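Local structure of B12-binding domain-containing protein (Kitasatospora setae, 6WTE) at residues V161-T169 and A178-W189; F380-V390 and C475-P483. The protein binds cobalamin and a [4Fe-4S] cluster and acts as a radical S-adenosylmethionine methyltransferase (TsrM), probably without radical chemistry. All coordinates share one frame; numbering follows the deposited sequence.

Interaction 1 (161-169 with 178-189) and interaction 2 (380-390 with 475-483) lie in different parts of the chain, their centres 36 Å apart and their nearest atoms about 13 Å apart, and share no strand or helix. The first joins the end of the edge strand 159-162, in the sheet that carries the B12-binding fold, to the loop after strand 174-175; it is partly buried, with a charged network and water bridges at one end and prolines, a valine and a tryptophan at the other. The second joins the 373-380/387-398 connection of the radical SAM part to the region from strand 475-476, and more of its touching residues are buried. There backbone carbonyls, one serine and a leucine do the joining, and no salt bridge crosses.

Interaction 1: residues V161-T169 and A178-W189; sequences VRVPPAVLT and AEPTGQFEPRVW. With EDO (1,2-ethanediol), chain I.
R162 and P164 lie across from P180 and A178, with CA atoms 6.6 Å apart for R162 and P180, and no direct backbone-backbone hydrogen bond joins the two segments; water 1 instead links R162 N to P180 O. The type I turn E179-G182 sits beside the R162 side chain. That chain, with CG anti to the backbone N (chi1 -171°) and extended through NE, brings its guanidinium to the E185 carboxylate from the opposite direction. R162 NH1 donates to E185 OE2 at 2.9 Å and R162 NH2 to E185 OE1, in an end-on bidentate salt bridge; both oxygens are used on their syn side, but the guanidinium and carboxylate planes are 45° apart and each oxygen is tilted from the guanidinium plane. R187 NH1 lies 3.1 Å from E185 OE1, so the carboxylate is shared by two arginines and probably offsets their mutual charge. R187 also grips G182 O with both terminal nitrogens, NH2 at 2.7 Å, in the carbonyl plane. Next to this network P165 CD rests 3.6 Å from A178 CB, while P165 CB packs on W189 CZ2 at 3.8 Å. V167 slides past the indole, its CB 3.8 Å from W189 CD1. At the far end T169 CG2 touches the P186 ring, and T169 N donates to O1 of an ethanediol, probably from the crystallisation liquor. R187 NH2 also binds D238 O. This salt-bridge network ties the outermost strand, 159-162, of the sheet built on the B12-binding fold to the loop after strand 174-175, whose R187 side chain comes within about 9 Å of the cobalamin.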
loop_
_atom_site.group_PDB
_atom_site.type_symbol
_atom_site.label_atom_id
_atom_site.label_comp_id
_atom_site.label_asym_id
_atom_site.label_seq_id
_atom_site.Cartn_x
_atom_site.Cartn_y
_atom_site.Cartn_z
ATOM N N VAL A 161 18.926 -11.408 -11.053
ATOM C CA VAL A 161 18.748 -11.184 -12.483
ATOM C C VAL A 161 17.346 -11.643 -12.863
ATOM O O VAL A 161 16.875 -12.678 -12.382
ATOM C CB VAL A 161 19.807 -11.940 -13.314
ATOM C CG1 VAL A 161 19.628 -11.650 -14.799
ATOM C CG2 VAL A 161 21.214 -11.580 -12.851
ATOM N N ARG A 162 16.675 -10.875 -13.719
ATOM C CA ARG A 162 15.282 -11.143 -14.055
ATOM C C ARG A 162 15.146 -11.803 -15.425
ATOM O O ARG A 162 15.802 -11.401 -16.390
ATOM C CB ARG A 162 14.471 -9.847 -14.028
ATOM C CG ARG A 162 12.979 -10.039 -14.154
ATOM C CD ARG A 162 12.296 -8.693 -13.974
ATOM N NE ARG A 162 10.854 -8.730 -14.184
ATOM C CZ ARG A 162 10.242 -8.153 -15.211
ATOM N NH1 ARG A 162 10.954 -7.514 -16.133
ATOM N NH2 ARG A 162 8.919 -8.214 -15.317
ATOM N N VAL A 163 14.296 -12.821 -15.497
ATOM C CA VAL A 163 13.877 -13.387 -16.785
ATOM C C VAL A 163 12.921 -12.409 -17.464
ATOM O O VAL A 163 11.950 -11.960 -16.828
ATOM C CB VAL A 163 13.204 -14.745 -16.575
ATOM C CG1 VAL A 163 12.823 -15.360 -17.914
ATOM C CG2 VAL A 163 14.100 -15.693 -15.756
ATOM N N PRO A 164 13.129 -12.072 -18.736
ATOM C CA PRO A 164 12.264 -11.088 -19.382
ATOM C C PRO A 164 10.839 -11.595 -19.485
ATOM O O PRO A 164 10.602 -12.805 -19.659
ATOM C CB PRO A 164 12.898 -10.919 -20.771
ATOM C CG PRO A 164 14.282 -11.436 -20.640
ATOM C CD PRO A 164 14.223 -12.516 -19.613
ATOM N N PRO A 165 9.856 -10.706 -19.389
ATOM C CA PRO A 165 8.479 -11.135 -19.628
ATOM C C PRO A 165 8.322 -11.521 -21.088
ATOM O O PRO A 165 9.060 -11.052 -21.956
ATOM C CB PRO A 165 7.651 -9.895 -19.274
ATOM C CG PRO A 165 8.579 -8.756 -19.521
ATOM C CD PRO A 165 9.947 -9.260 -19.133
ATOM N N ALA A 166 7.378 -12.425 -21.349
ATOM C CA ALA A 166 7.124 -12.822 -22.731
ATOM C C ALA A 166 6.233 -11.817 -23.453
ATOM O O ALA A 166 6.327 -11.686 -24.680
ATOM C CB ALA A 166 6.498 -14.216 -22.779
ATOM N N VAL A 167 5.381 -11.103 -22.722
ATOM C CA VAL A 167 4.521 -10.074 -23.299
ATOM C C VAL A 167 5.272 -8.749 -23.249
ATOM O O VAL A 167 5.500 -8.191 -22.171
ATOM C CB VAL A 167 3.181 -9.972 -22.558
ATOM C CG1 VAL A 167 2.370 -8.801 -23.094
ATOM C CG2 VAL A 167 2.401 -11.268 -22.689
ATOM N N LEU A 168 5.646 -8.237 -24.417
ATOM C CA LEU A 168 6.375 -6.986 -24.530
ATOM C C LEU A 168 5.477 -5.919 -25.141
ATOM O O LEU A 168 4.575 -6.222 -25.928
ATOM C CB LEU A 168 7.634 -7.158 -25.388
ATOM C CG LEU A 168 8.650 -8.196 -24.907
ATOM C CD1 LEU A 168 9.784 -8.347 -25.909
ATOM C CD2 LEU A 168 9.190 -7.810 -23.533
ATOM N N THR A 169 5.718 -4.667 -24.765
ATOM C CA THR A 169 5.020 -3.575 -25.421
ATOM C C THR A 169 5.559 -3.386 -26.836
ATOM O O THR A 169 6.665 -3.816 -27.176
ATOM C CB THR A 169 5.159 -2.274 -24.629
ATOM O OG1 THR A 169 6.547 -1.935 -24.504
ATOM C CG2 THR A 169 4.532 -2.413 -23.245
ATOM N N ALA A 178 12.711 -5.702 -22.635
ATOM C CA ALA A 178 12.465 -5.435 -21.228
ATOM C C ALA A 178 13.657 -4.737 -20.582
ATOM O O ALA A 178 14.819 -4.976 -20.925
ATOM C CB ALA A 178 12.165 -6.735 -20.482
ATOM N N GLU A 179 13.343 -3.870 -19.630
ATOM C CA GLU A 179 14.341 -3.234 -18.786
ATOM C C GLU A 179 14.909 -4.251 -17.796
ATOM O O GLU A 179 14.169 -5.099 -17.296
ATOM C CB GLU A 179 13.718 -2.068 -18.020
ATOM C CG GLU A 179 13.580 -0.786 -18.810
ATOM C CD GLU A 179 14.741 0.151 -18.570
ATOM O OE1 GLU A 179 15.890 -0.226 -18.885
ATOM O OE2 GLU A 179 14.506 1.259 -18.047
ATOM N N PRO A 180 16.218 -4.228 -17.524
ATOM C CA PRO A 180 16.764 -5.204 -16.562
ATOM C C PRO A 180 16.122 -5.070 -15.188
ATOM O O PRO A 180 16.126 -6.036 -14.415
ATOM C CB PRO A 180 18.260 -4.865 -16.522
ATOM C CG PRO A 180 18.530 -4.243 -17.856
ATOM C CD PRO A 180 17.283 -3.491 -18.227
ATOM N N THR A 181 15.571 -3.899 -14.866
ATOM C CA THR A 181 14.858 -3.660 -13.622
ATOM C C THR A 181 13.391 -4.051 -13.701
ATOM O O THR A 181 12.719 -4.081 -12.666
ATOM C CB THR A 181 14.932 -2.181 -13.236
ATOM O OG1 THR A 181 14.256 -1.406 -14.234
ATOM C CG2 THR A 181 16.381 -1.722 -13.107
ATOM N N GLY A 182 12.877 -4.316 -14.901
ATOM C CA GLY A 182 11.453 -4.531 -15.071
ATOM C C GLY A 182 10.593 -3.343 -14.709
ATOM O O GLY A 182 9.408 -3.513 -14.416
ATOM N N GLN A 183 11.151 -2.135 -14.733
ATOM C CA GLN A 183 10.424 -0.969 -14.254
ATOM C C GLN A 183 9.339 -0.536 -15.233
ATOM O O GLN A 183 9.474 -0.672 -16.453
ATOM C CB GLN A 183 11.393 0.190 -14.006
ATOM C CG GLN A 183 12.039 0.740 -15.253
ATOM C CD GLN A 183 13.068 1.793 -14.926
ATOM O OE1 GLN A 183 12.800 2.990 -14.991
ATOM N NE2 GLN A 183 14.257 1.347 -14.553
ATOM N N PHE A 184 8.243 -0.026 -14.665
ATOM C CA PHE A 184 7.172 0.654 -15.397
ATOM C C PHE A 184 6.663 -0.169 -16.581
ATOM O O PHE A 184 6.515 0.328 -17.699
ATOM C CB PHE A 184 7.618 2.046 -15.852
ATOM C CG PHE A 184 7.951 2.974 -14.720
ATOM C CD1 PHE A 184 6.944 3.532 -13.946
ATOM C CD2 PHE A 184 9.270 3.299 -14.435
ATOM C CE1 PHE A 184 7.247 4.392 -12.905
ATOM C CE2 PHE A 184 9.580 4.160 -13.387
ATOM C CZ PHE A 184 8.564 4.701 -12.624
ATOM N N GLU A 185 6.376 -1.443 -16.318
ATOM C CA GLU A 185 5.694 -2.316 -17.260
ATOM C C GLU A 185 4.200 -2.342 -16.960
ATOM O O GLU A 185 3.780 -2.068 -15.833
ATOM C CB GLU A 185 6.266 -3.739 -17.173
ATOM C CG GLU A 185 7.739 -3.835 -17.569
ATOM C CD GLU A 185 8.337 -5.214 -17.290
ATOM O OE1 GLU A 185 7.633 -6.067 -16.707
ATOM O OE2 GLU A 185 9.517 -5.441 -17.649
ATOM N N PRO A 186 3.361 -2.662 -17.949
ATOM C CA PRO A 186 1.910 -2.716 -17.673
ATOM C C PRO A 186 1.525 -3.804 -16.685
ATOM O O PRO A 186 0.653 -3.580 -15.834
ATOM C CB PRO A 186 1.300 -2.971 -19.059
ATOM C CG PRO A 186 2.329 -2.435 -20.033
ATOM C CD PRO A 186 3.654 -2.776 -19.389
ATOM N N ARG A 187 2.144 -4.979 -16.790
ATOM C CA ARG A 187 1.945 -6.139 -15.920
ATOM C C ARG A 187 0.532 -6.709 -15.982
ATOM O O ARG A 187 0.175 -7.554 -15.145
ATOM C CB ARG A 187 2.323 -5.822 -14.459
ATOM C CG ARG A 187 3.708 -5.181 -14.341
ATOM C CD ARG A 187 4.252 -5.163 -12.905
ATOM N NE ARG A 187 5.146 -4.025 -12.747
ATOM C CZ ARG A 187 6.390 -3.983 -13.216
ATOM N NH1 ARG A 187 6.902 -5.036 -13.843
ATOM N NH2 ARG A 187 7.121 -2.887 -13.060
ATOM N N VAL A 188 -0.271 -6.311 -16.975
ATOM C CA VAL A 188 -1.627 -6.845 -17.095
ATOM C C VAL A 188 -1.600 -8.361 -17.269
ATOM O O VAL A 188 -2.455 -9.076 -16.728
ATOM C CB VAL A 188 -2.374 -6.152 -18.251
ATOM C CG1 VAL A 188 -3.735 -6.800 -18.477
ATOM C CG2 VAL A 188 -2.534 -4.671 -17.957
ATOM N N TRP A 189 -0.613 -8.881 -18.014
ATOM C CA TRP A 189 -0.535 -10.322 -18.238
ATOM C C TRP A 189 -0.325 -11.096 -16.946
ATOM O O TRP A 189 -0.592 -12.305 -16.906
ATOM C CB TRP A 189 0.588 -10.661 -19.232
ATOM C CG TRP A 189 1.992 -10.448 -18.716
ATOM C CD1 TRP A 189 2.757 -9.325 -18.857
ATOM C CD2 TRP A 189 2.796 -11.391 -17.993
ATOM N NE1 TRP A 189 3.986 -9.507 -18.260
ATOM C CE2 TRP A 189 4.031 -10.767 -17.722
ATOM C CE3 TRP A 189 2.588 -12.699 -17.543
ATOM C CZ2 TRP A 189 5.053 -11.406 -17.024
ATOM C CZ3 TRP A 189 3.608 -13.333 -16.847
ATOM C CH2 TRP A 189 4.822 -12.687 -16.595
HETATM C C1 EDO I . 8.802 -4.360 -22.069
HETATM O O1 EDO I . 8.179 -4.387 -23.358
HETATM C C2 EDO I . 7.879 -5.003 -21.044
HETATM O O2 EDO I . 6.663 -4.248 -20.941
HETATM O O HOH W 1 17.702 -8.213 -14.422
HETATM O O HOH W 2 13.728 -7.489 -16.992
HETATM O O HOH W 3 6.915 -8.080 -13.299
#

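Interaction 2: residues F380-V390 and C475-P483; sequences FGMPGETPETV and CYFSPGLLP
Y476 turns the edge of its ring to the turn opposite: Y476 CE2 lies 3.2 Å from G381 O, and the P383 ring lies obliquely against it, P383 CD 3.8 Å from Y476 CE2. F477 reaches back with its ring, whose CD1 lies 3.9 Å from G381 CA, at a glycine where a side chain would collide with that ring. S478 carries the polar join. S478 N donates to G381 O at 2.9 Å, 21° from the carbonyl plane, and S478 OG, anti to N (chi1 173°), to a lone pair of E385 O at 2.7 Å. OG also accepts from G480 N, an ST turn, and from water 4, which G384 N and Y476 OH share. The partner segment runs from the end of strand 373-380 through the connecting loop into helix 387-398 of the radical SAM barrel, a beta-alpha connection with a type II turn at M382-E385 and T386 as N-cap. Replacing S478 by an alanine would probably leave E385 O without its hydroxyl donor and water 4 with one anchor fewer. G480 follows, its CA in a CH···O contact with E385 O. The L481 branches pack on the loop: L481 CD1 lies 3.6 Å from E385 CG, while L481 CD2 lies against the P387 ring and 4.1 Å from V390 CG2.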
loop_
_atom_site.group_PDB
_atom_site.type_symbol
_atom_site.label_atom_id
_atom_site.label_comp_id
_atom_site.label_asym_id
_atom_site.label_seq_id
_atom_site.Cartn_x
_atom_site.Cartn_y
_atom_site.Cartn_z
ATOM N N PHE A 380 2.324 17.710 2.440
ATOM C CA PHE A 380 3.126 18.922 2.459
ATOM C C PHE A 380 4.608 18.583 2.402
ATOM O O PHE A 380 5.047 17.572 2.948
ATOM C CB PHE A 380 2.840 19.751 3.714
ATOM C CG PHE A 380 1.445 20.300 3.762
ATOM C CD1 PHE A 380 0.882 20.888 2.637
ATOM C CD2 PHE A 380 0.689 20.214 4.922
ATOM C CE1 PHE A 380 -0.404 21.391 2.672
ATOM C CE2 PHE A 380 -0.596 20.720 4.967
ATOM C CZ PHE A 380 -1.147 21.304 3.841
ATOM N N GLY A 381 5.371 19.446 1.735
ATOM C CA GLY A 381 6.811 19.286 1.641
ATOM C C GLY A 381 7.332 18.890 0.275
ATOM O O GLY A 381 8.543 18.682 0.135
ATOM N N MET A 382 6.468 18.754 -0.729
ATOM C CA MET A 382 6.916 18.458 -2.081
ATOM C C MET A 382 7.660 19.672 -2.644
ATOM O O MET A 382 7.608 20.761 -2.067
ATOM C CB MET A 382 5.720 18.064 -2.949
ATOM C CG MET A 382 5.131 16.699 -2.606
ATOM S SD MET A 382 6.259 15.325 -2.978
ATOM C CE MET A 382 6.046 15.193 -4.746
ATOM N N PRO A 383 8.383 19.508 -3.753
ATOM C CA PRO A 383 9.171 20.630 -4.289
ATOM C C PRO A 383 8.295 21.849 -4.547
ATOM O O PRO A 383 7.218 21.748 -5.143
ATOM C CB PRO A 383 9.758 20.058 -5.584
ATOM C CG PRO A 383 9.863 18.582 -5.313
ATOM C CD PRO A 383 8.597 18.279 -4.534
ATOM N N GLY A 384 8.755 23.001 -4.058
ATOM C CA GLY A 384 8.027 24.251 -4.129
ATOM C C GLY A 384 7.386 24.683 -2.825
ATOM O O GLY A 384 7.000 25.855 -2.696
ATOM N N GLU A 385 7.277 23.778 -1.851
ATOM C CA GLU A 385 6.534 24.079 -0.638
ATOM C C GLU A 385 7.236 25.150 0.192
ATOM O O GLU A 385 8.442 25.074 0.442
ATOM C CB GLU A 385 6.341 22.814 0.201
ATOM C CG GLU A 385 5.278 22.989 1.267
ATOM C CD GLU A 385 3.889 22.609 0.772
ATOM O OE1 GLU A 385 3.647 21.408 0.576
ATOM O OE2 GLU A 385 3.048 23.512 0.564
ATOM N N THR A 386 6.472 26.146 0.611
ATOM C CA THR A 386 6.884 27.183 1.545
ATOM C C THR A 386 5.841 27.233 2.643
ATOM O O THR A 386 4.764 26.644 2.514
ATOM C CB THR A 386 6.970 28.555 0.856
ATOM O OG1 THR A 386 5.658 28.930 0.430
ATOM C CG2 THR A 386 7.913 28.519 -0.351
ATOM N N PRO A 387 6.115 27.940 3.744
ATOM C CA PRO A 387 5.061 28.107 4.758
ATOM C C PRO A 387 3.783 28.708 4.196
ATOM O O PRO A 387 2.694 28.315 4.625
ATOM C CB PRO A 387 5.721 29.024 5.796
ATOM C CG PRO A 387 7.179 28.719 5.672
ATOM C CD PRO A 387 7.416 28.447 4.219
ATOM N N GLU A 388 3.877 29.614 3.218
ATOM C CA GLU A 388 2.666 30.233 2.691
ATOM C C GLU A 388 1.881 29.272 1.806
ATOM O O GLU A 388 0.645 29.347 1.773
ATOM C CB GLU A 388 2.998 31.529 1.938
ATOM C CG GLU A 388 3.587 31.367 0.546
ATOM C CD GLU A 388 2.548 31.480 -0.559
ATOM O OE1 GLU A 388 2.944 31.640 -1.734
ATOM O OE2 GLU A 388 1.336 31.425 -0.257
ATOM N N THR A 389 2.559 28.355 1.105
ATOM C CA THR A 389 1.826 27.367 0.318
ATOM C C THR A 389 1.100 26.376 1.224
ATOM O O THR A 389 -0.016 25.949 0.910
ATOM C CB THR A 389 2.754 26.629 -0.656
ATOM O OG1 THR A 389 3.786 25.939 0.063
ATOM C CG2 THR A 389 3.378 27.599 -1.663
ATOM N N VAL A 390 1.701 26.015 2.361
ATOM C CA VAL A 390 1.021 25.133 3.311
ATOM C C VAL A 390 -0.224 25.811 3.876
ATOM O O VAL A 390 -1.313 25.223 3.901
ATOM C CB VAL A 390 1.979 24.699 4.434
ATOM C CG1 VAL A 390 1.231 23.842 5.458
ATOM C CG2 VAL A 390 3.144 23.924 3.865
ATOM N N CYS A 475 14.635 10.418 2.322
ATOM C CA CYS A 475 13.428 11.234 2.243
ATOM C C CYS A 475 13.714 12.527 1.498
ATOM O O CYS A 475 14.865 12.947 1.357
ATOM C CB CYS A 475 12.891 11.595 3.630
ATOM S SG CYS A 475 12.483 10.153 4.628
ATOM N N TYR A 476 12.636 13.161 1.041
ATOM C CA TYR A 476 12.665 14.530 0.551
ATOM C C TYR A 476 11.745 15.381 1.413
ATOM O O TYR A 476 10.642 14.954 1.769
ATOM C CB TYR A 476 12.215 14.640 -0.911
ATOM C CG TYR A 476 12.236 16.073 -1.406
ATOM C CD1 TYR A 476 13.393 16.627 -1.932
ATOM C CD2 TYR A 476 11.102 16.878 -1.323
ATOM C CE1 TYR A 476 13.431 17.932 -2.371
ATOM C CE2 TYR A 476 11.126 18.189 -1.758
ATOM C CZ TYR A 476 12.293 18.713 -2.285
ATOM O OH TYR A 476 12.320 20.016 -2.715
ATOM N N PHE A 477 12.213 16.577 1.751
ATOM C CA PHE A 477 11.404 17.575 2.433
ATOM C C PHE A 477 11.841 18.940 1.930
ATOM O O PHE A 477 13.032 19.253 1.958
ATOM C CB PHE A 477 11.568 17.471 3.952
ATOM C CG PHE A 477 10.558 18.257 4.727
ATOM C CD1 PHE A 477 9.198 18.070 4.514
ATOM C CD2 PHE A 477 10.965 19.176 5.679
ATOM C CE1 PHE A 477 8.262 18.791 5.231
ATOM C CE2 PHE A 477 10.030 19.905 6.402
ATOM C CZ PHE A 477 8.680 19.710 6.179
ATOM N N SER A 478 10.882 19.732 1.472
ATOM C CA SER A 478 11.187 20.996 0.824
ATOM C C SER A 478 12.098 21.854 1.698
ATOM O O SER A 478 11.761 22.124 2.859
ATOM C CB SER A 478 9.907 21.768 0.531
ATOM O OG SER A 478 10.243 23.062 0.057
ATOM N N PRO A 479 13.234 22.322 1.177
ATOM C CA PRO A 479 14.043 23.283 1.936
ATOM C C PRO A 479 13.291 24.559 2.282
ATOM O O PRO A 479 13.706 25.276 3.201
ATOM C CB PRO A 479 15.228 23.559 0.997
ATOM C CG PRO A 479 15.328 22.307 0.167
ATOM C CD PRO A 479 13.903 21.875 -0.055
ATOM N N GLY A 480 12.204 24.870 1.576
ATOM C CA GLY A 480 11.387 26.012 1.951
ATOM C C GLY A 480 10.713 25.882 3.303
ATOM O O GLY A 480 10.187 26.881 3.812
ATOM N N LEU A 481 10.705 24.686 3.892
ATOM C CA LEU A 481 10.063 24.457 5.178
ATOM C C LEU A 481 11.051 24.268 6.321
ATOM O O LEU A 481 10.626 24.006 7.451
ATOM C CB LEU A 481 9.137 23.237 5.102
ATOM C CG LEU A 481 7.892 23.370 4.226
ATOM C CD1 LEU A 481 6.999 22.143 4.361
ATOM C CD2 LEU A 481 7.128 24.627 4.587
ATOM N N LEU A 482 12.347 24.391 6.065
ATOM C CA LEU A 482 13.318 24.209 7.127
ATOM C C LEU A 482 13.948 25.541 7.521
ATOM O O LEU A 482 14.044 26.457 6.699
ATOM C CB LEU A 482 14.425 23.232 6.713
ATOM C CG LEU A 482 14.000 21.772 6.524
ATOM C CD1 LEU A 482 15.218 20.877 6.350
ATOM C CD2 LEU A 482 13.151 21.306 7.694
ATOM N N PRO A 483 14.395 25.677 8.774
ATOM C CA PRO A 483 15.173 26.865 9.153
ATOM C C PRO A 483 16.492 26.934 8.401
ATOM O O PRO A 483 16.790 26.056 7.585
ATOM C CB PRO A 483 15.395 26.679 10.661
ATOM C CG PRO A 483 14.326 25.721 11.092
ATOM C CD PRO A 483 14.117 24.805 9.928
HETATM O O HOH W 4 11.199 22.813 -2.495
#